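PDB 6O93: D-alanyl transferase DltD from Enterococcus faecalis, which probably takes part in transferring D-alanine onto lipoteichoic acid, a step in building the Gram-positive cell wall. Local coordinates for residues F151-V154 with Q155-K158; P205-E208 with K209-Q213; H88-G91 with D92-N96. All coordinates share one frame; numbering follows the deposited sequence.

Contact 1 of 3, residues F151-V154 with Q155-K158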
# COMPACT_ATOMS: atom_id res chain seq x y z
N PHE A 151 7.30 8.92 16.74
CA PHE A 151 5.95 9.40 16.48
C PHE A 151 5.19 9.68 17.77
O PHE A 151 5.28 8.89 18.73
CB PHE A 151 5.17 8.38 15.64
CG PHE A 151 5.74 8.20 14.27
CD1 PHE A 151 5.39 9.05 13.24
CD2 PHE A 151 6.66 7.20 14.01
CE1 PHE A 151 5.93 8.90 11.98
CE2 PHE A 151 7.20 7.04 12.76
CZ PHE A 151 6.84 7.89 11.74
N PRO A 152 4.43 10.78 17.84
CA PRO A 152 3.74 11.11 19.09
C PRO A 152 2.76 10.04 19.56
O PRO A 152 2.61 9.84 20.77
CB PRO A 152 3.01 12.42 18.76
CG PRO A 152 3.77 13.00 17.62
CD PRO A 152 4.28 11.84 16.83
N VAL A 153 2.09 9.34 18.64
CA VAL A 153 1.10 8.35 19.06
C VAL A 153 1.76 7.26 19.89
O VAL A 153 1.12 6.65 20.75
CB VAL A 153 0.37 7.76 17.84
CG1 VAL A 153 1.29 6.82 17.06
CG2 VAL A 153 -0.90 7.04 18.28
N VAL A 154 3.05 7.00 19.65
CA VAL A 154 3.80 6.01 20.41
C VAL A 154 4.44 6.62 21.65
O VAL A 154 4.52 5.96 22.70
CB VAL A 154 4.85 5.36 19.49
CG1 VAL A 154 5.83 4.52 20.31
CG2 VAL A 154 4.18 4.51 18.42
N GLN A 155 4.89 7.87 21.56
CA GLN A 155 5.63 8.48 22.66
C GLN A 155 4.77 8.63 23.91
O GLN A 155 5.30 8.68 25.02
CB GLN A 155 6.17 9.85 22.24
CG GLN A 155 7.26 9.77 21.18
CD GLN A 155 7.59 11.13 20.58
OE1 GLN A 155 6.94 12.13 20.90
NE2 GLN A 155 8.59 11.17 19.71
N LYS A 156 3.45 8.70 23.75
CA LYS A 156 2.57 8.81 24.91
C LYS A 156 2.34 7.46 25.59
O LYS A 156 1.67 7.42 26.63
CB LYS A 156 1.23 9.42 24.49
CG LYS A 156 0.43 8.56 23.52
CD LYS A 156 -0.82 9.27 23.05
CE LYS A 156 -1.71 8.33 22.24
NZ LYS A 156 -2.91 9.03 21.72
N ASP A 157 2.87 6.38 25.03
CA ASP A 157 2.75 5.03 25.60
C ASP A 157 4.08 4.72 26.28
O ASP A 157 5.05 4.32 25.63
CB ASP A 157 2.42 4.03 24.50
CG ASP A 157 2.11 2.65 25.04
OD1 ASP A 157 2.58 2.31 26.14
OD2 ASP A 157 1.39 1.90 24.35
N LYS A 158 4.13 4.91 27.60
CA LYS A 158 5.39 4.85 28.32
C LYS A 158 5.96 3.44 28.35
O LYS A 158 7.16 3.24 28.12
CB LYS A 158 5.21 5.39 29.74
CG LYS A 158 4.72 6.84 29.80
CD LYS A 158 5.67 7.79 29.09
CE LYS A 158 5.22 9.24 29.23
NZ LYS A 158 6.21 10.19 28.65
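With chi1 at -68°, Gln155 sets its CG anti to its own carbonyl carbon and doubles back over the preceding turn, whereas Lys156, whose CG stands between backbone N and carbonyl carbon (chi1 65°), reaches along another side of it. Gln155 CG rests 3.3 Å from Phe151 O, and the extended chain carries the amide on toward the start of the helix. There OE1 comes within 3.8 Å of Pro152 CA, while NE2 hydrogen-bonds to the carbonyl of Thr149. The methylenes of Lys156 run past the carbonyl of Val153, with CG 3.4 Å from Val153 O, and its CE comes up to Val153 CG2 at 4.2 Å, an aliphatic touch near the amine end. Along the backbone, Phe151 O takes two donors, Val154 N and Gln155 N, the latter at 3.0 Å. The bond from Lys156 N to Pro152 O is weak. Asp157 N then closes the turn on Val154 O at 2.9 Å. A single residue, Lys156, separates the end of helix 152-155 from Asp157, the N-cap of helix 158-168: OD1 receives Leu160 N and OD2 pairs with Tyr128 OH. Both carboxylate oxygens are hydrogen-bonded, and the amides at the start of helix 158-168 would be expected to favour the charged form of Asp157.

Contact 2 of 3, residues P205-E208 with K209-Q213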
# COMPACT_ATOMS: atom_id res chain seq x y z
N PRO A 205 -21.36 -2.98 -4.36
CA PRO A 205 -22.36 -2.38 -5.26
C PRO A 205 -21.73 -1.66 -6.44
O PRO A 205 -22.28 -1.69 -7.55
CB PRO A 205 -23.12 -1.41 -4.34
CG PRO A 205 -22.88 -1.92 -2.96
CD PRO A 205 -21.50 -2.50 -2.98
N ILE A 206 -20.59 -1.00 -6.24
CA ILE A 206 -19.90 -0.35 -7.35
C ILE A 206 -19.35 -1.40 -8.31
O ILE A 206 -19.39 -1.23 -9.53
CB ILE A 206 -18.79 0.58 -6.82
CG1 ILE A 206 -19.40 1.67 -5.94
CG2 ILE A 206 -18.01 1.19 -7.98
CD1 ILE A 206 -18.38 2.56 -5.25
N VAL A 207 -18.83 -2.50 -7.77
CA VAL A 207 -18.31 -3.58 -8.60
C VAL A 207 -19.40 -4.09 -9.54
O VAL A 207 -19.20 -4.23 -10.75
CB VAL A 207 -17.75 -4.71 -7.73
CG1 VAL A 207 -17.40 -5.93 -8.58
CG2 VAL A 207 -16.53 -4.23 -6.95
N GLU A 208 -20.58 -4.39 -8.99
CA GLU A 208 -21.65 -4.96 -9.79
C GLU A 208 -22.21 -3.96 -10.78
O GLU A 208 -22.73 -4.35 -11.84
CB GLU A 208 -22.75 -5.50 -8.88
CG GLU A 208 -22.29 -6.70 -8.05
CD GLU A 208 -23.29 -7.11 -6.99
OE1 GLU A 208 -24.41 -6.56 -6.98
OE2 GLU A 208 -22.94 -7.98 -6.16
N LYS A 209 -22.11 -2.66 -10.48
CA LYS A 209 -22.54 -1.65 -11.44
C LYS A 209 -21.56 -1.55 -12.60
O LYS A 209 -21.96 -1.52 -13.77
CB LYS A 209 -22.70 -0.30 -10.75
CG LYS A 209 -23.16 0.82 -11.67
CD LYS A 209 -23.29 2.15 -10.93
CE LYS A 209 -23.79 3.25 -11.86
NZ LYS A 209 -23.95 4.56 -11.16
N ASP A 210 -20.26 -1.51 -12.29
CA ASP A 210 -19.25 -1.36 -13.34
C ASP A 210 -19.11 -2.63 -14.17
O ASP A 210 -18.69 -2.56 -15.33
CB ASP A 210 -17.90 -0.98 -12.72
CG ASP A 210 -17.94 0.38 -12.05
OD1 ASP A 210 -18.97 1.07 -12.17
OD2 ASP A 210 -16.93 0.75 -11.41
N MET A 211 -19.44 -3.79 -13.60
CA MET A 211 -19.40 -5.03 -14.37
C MET A 211 -20.28 -4.95 -15.61
O MET A 211 -19.97 -5.56 -16.64
CB MET A 211 -19.82 -6.21 -13.50
CG MET A 211 -18.71 -6.77 -12.63
SD MET A 211 -19.28 -8.00 -11.44
CE MET A 211 -20.09 -9.18 -12.51
N LYS A 212 -21.39 -4.21 -15.53
CA LYS A 212 -22.30 -4.07 -16.66
C LYS A 212 -21.68 -3.29 -17.82
O LYS A 212 -22.26 -3.29 -18.91
CB LYS A 212 -23.59 -3.37 -16.20
CG LYS A 212 -24.33 -4.13 -15.11
CD LYS A 212 -25.58 -3.38 -14.66
CE LYS A 212 -26.34 -4.17 -13.60
NZ LYS A 212 -27.50 -3.41 -13.06
N GLN A 213 -20.54 -2.64 -17.61
CA GLN A 213 -19.86 -1.92 -18.68
C GLN A 213 -18.87 -2.79 -19.45
O GLN A 213 -18.41 -2.38 -20.52
CB GLN A 213 -19.11 -0.71 -18.10
CG GLN A 213 -20.00 0.35 -17.49
CD GLN A 213 -19.21 1.49 -16.87
OE1 GLN A 213 -18.16 1.27 -16.26
NE2 GLN A 213 -19.70 2.71 -17.04
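Met211 packs back onto Val207 in the i to i+4 manner along helix 204-211, and its side chain can be traced atom by atom. CB lies 3.4 Å from Val207 O and also passes Glu208 O. With CG anti to its carbonyl carbon (chi1 -83°), CG settles 3.2 Å from Val207 O, the same oxygen that accepts Met211 N at 2.9 Å. SD still passes Val207 O (3.8 Å) as it reaches Val207 CG1 (4.0 Å), the two side chains crossing at a slant, and the bend at chi3 (56°) turns the terminal CE aside. The buried side of the helix, at Val207, lies on helix 57-63: Val207 and Met211 touch Glu62, Val207 and Asp210 touch Val59.

On another flank, Asp210 and Ile206 run side by side and point the same way: Asp210 OD2 is 3.6 Å from Ile206 CG2. Asp210 N bonds to Ile206 O at 2.9 Å. Asp210 CG sits 3.3 Å from that same carbonyl oxygen. A carboxylate folded against a carbonyl near the helix C-terminus would probably feel a somewhat unfavourable field, which could make ionisation slightly harder, though its partial exposure to solvent should soften this.

Contact 3 of 3, residues H88-G91 with D92-N96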
# COMPACT_ATOMS: atom_id res chain seq x y z
N HIS A 88 3.47 -7.97 9.03
CA HIS A 88 3.93 -8.78 10.15
C HIS A 88 2.76 -9.40 10.91
O HIS A 88 2.84 -10.55 11.34
CB HIS A 88 4.79 -7.94 11.09
CG HIS A 88 5.31 -8.70 12.27
ND1 HIS A 88 6.52 -9.36 12.25
CD2 HIS A 88 4.79 -8.91 13.50
CE1 HIS A 88 6.72 -9.95 13.42
NE2 HIS A 88 5.68 -9.69 14.20
N SER A 89 1.68 -8.64 11.08
CA SER A 89 0.54 -9.13 11.86
C SER A 89 -0.18 -10.28 11.17
O SER A 89 -0.94 -10.99 11.83
CB SER A 89 -0.44 -7.99 12.13
OG SER A 89 -1.07 -7.57 10.94
N MET A 90 0.03 -10.47 9.87
CA MET A 90 -0.60 -11.59 9.18
C MET A 90 0.04 -12.91 9.56
O MET A 90 -0.61 -13.96 9.49
CB MET A 90 -0.54 -11.39 7.67
CG MET A 90 -1.41 -10.26 7.17
SD MET A 90 -1.29 -10.00 5.39
CE MET A 90 -2.54 -8.74 5.16
N GLY A 91 1.31 -12.89 9.98
CA GLY A 91 1.97 -14.11 10.40
C GLY A 91 1.99 -15.14 9.29
O GLY A 91 2.23 -14.83 8.12
N ASP A 92 1.71 -16.39 9.66
CA ASP A 92 1.72 -17.48 8.69
C ASP A 92 0.58 -17.39 7.68
O ASP A 92 0.58 -18.15 6.71
CB ASP A 92 1.67 -18.82 9.41
CG ASP A 92 2.92 -19.10 10.23
OD1 ASP A 92 4.01 -18.67 9.80
OD2 ASP A 92 2.81 -19.73 11.30
N ALA A 93 -0.38 -16.49 7.88
CA ALA A 93 -1.47 -16.34 6.93
C ALA A 93 -0.95 -15.97 5.54
O ALA A 93 -1.48 -16.43 4.52
CB ALA A 93 -2.47 -15.30 7.42
N ILE A 94 0.09 -15.12 5.49
CA ILE A 94 0.65 -14.68 4.22
C ILE A 94 1.85 -15.52 3.78
O ILE A 94 2.34 -15.33 2.66
CB ILE A 94 1.06 -13.19 4.30
CG1 ILE A 94 1.29 -12.62 2.89
CG2 ILE A 94 2.32 -13.02 5.15
CD1 ILE A 94 1.48 -11.12 2.86
N ALA A 95 2.31 -16.45 4.62
CA ALA A 95 3.51 -17.21 4.30
C ALA A 95 3.33 -18.01 3.01
O ALA A 95 2.31 -18.68 2.82
CB ALA A 95 3.85 -18.15 5.45
N ASN A 96 4.32 -17.92 2.13
CA ASN A 96 4.38 -18.69 0.89
C ASN A 96 3.29 -18.30 -0.11
O ASN A 96 3.01 -19.06 -1.04
CB ASN A 96 4.30 -20.20 1.17
CG ASN A 96 5.28 -20.64 2.23
OD1 ASN A 96 4.90 -21.24 3.24
ND2 ASN A 96 6.56 -20.35 2.01
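Met90 and Ile94 meet across the turn that ends helix 80-90, and the apolar part of the contact is chiefly this pair. Their side chains pass at a slant, with Met90 SD 3.9 Å from Ile94 CD1 and 4.1 Å from Ile94 CB. Ile94 has CG1 anti to its backbone N (chi1 -165°), which brings CD1 up to the methionine sulfur; the other branch, CG2, is pressed between its own backbone N and carbonyl carbon, 4.1 Å from Met90 CB and 3.5 Å from Gly91 O. Met90 is extended beyond CG, which carries SD out to CD1 and CB of Ile94. Ala93 adds a looser apolar touch, CB to Met90 CB at 4.4 Å.

Backbone hydrogen bonds make up the second group, and they have the i to i-3 spacing of 3-10 turns, in keeping with the 3-10 segment at Asp92 and Ala93. Gly91 N returns to His88 O, Ala93 N bonds to Met90 O at 3.0 Å, and Ile94 N reaches Gly91 O weakly at 3.4 Å. The change of direction occurs at Gly91, the first residue to leave helical angles, with a positive phi of 59° that a residue without a side chain adopts readily.

Charge plays a minor part: Asp92, on the exposed side of the turn, makes a long, weak ion pair with Lys286.

On the buried side, Met90 and Ile94 both pack on Val35 of helix 29-36 and on Phe44 of strand 40-44, and Ala93 touches Ala36. The contact lies where helix 80-90 gives way to the loop leading to strand 98-102, in the beta-alpha-beta crossover from strand 69-73 to strand 98-102, parallel strands that have strand 40-44 between them in the sheet.

In the fold
From the N terminus the contacts follow in series as contact 3, contact 1 and contact 2; each closes only a local turn, and none nests within or crosses another. Contact 3 lies in the connection between two parallel strands of the central sheet, 69-73 and 98-102. Contact 1 joins helix 152-155 to helix 158-168 beside helix 115-121. Contact 2 runs along most of the short helix 204-211, against helix 57-63. Contacts 1 and 2 are on opposite sides of the chain's centre, their own centres about 43 Å apart; contact 3 is nearer the middle, with centres about 27 Å from contact 1 and 31 Å from contact 2.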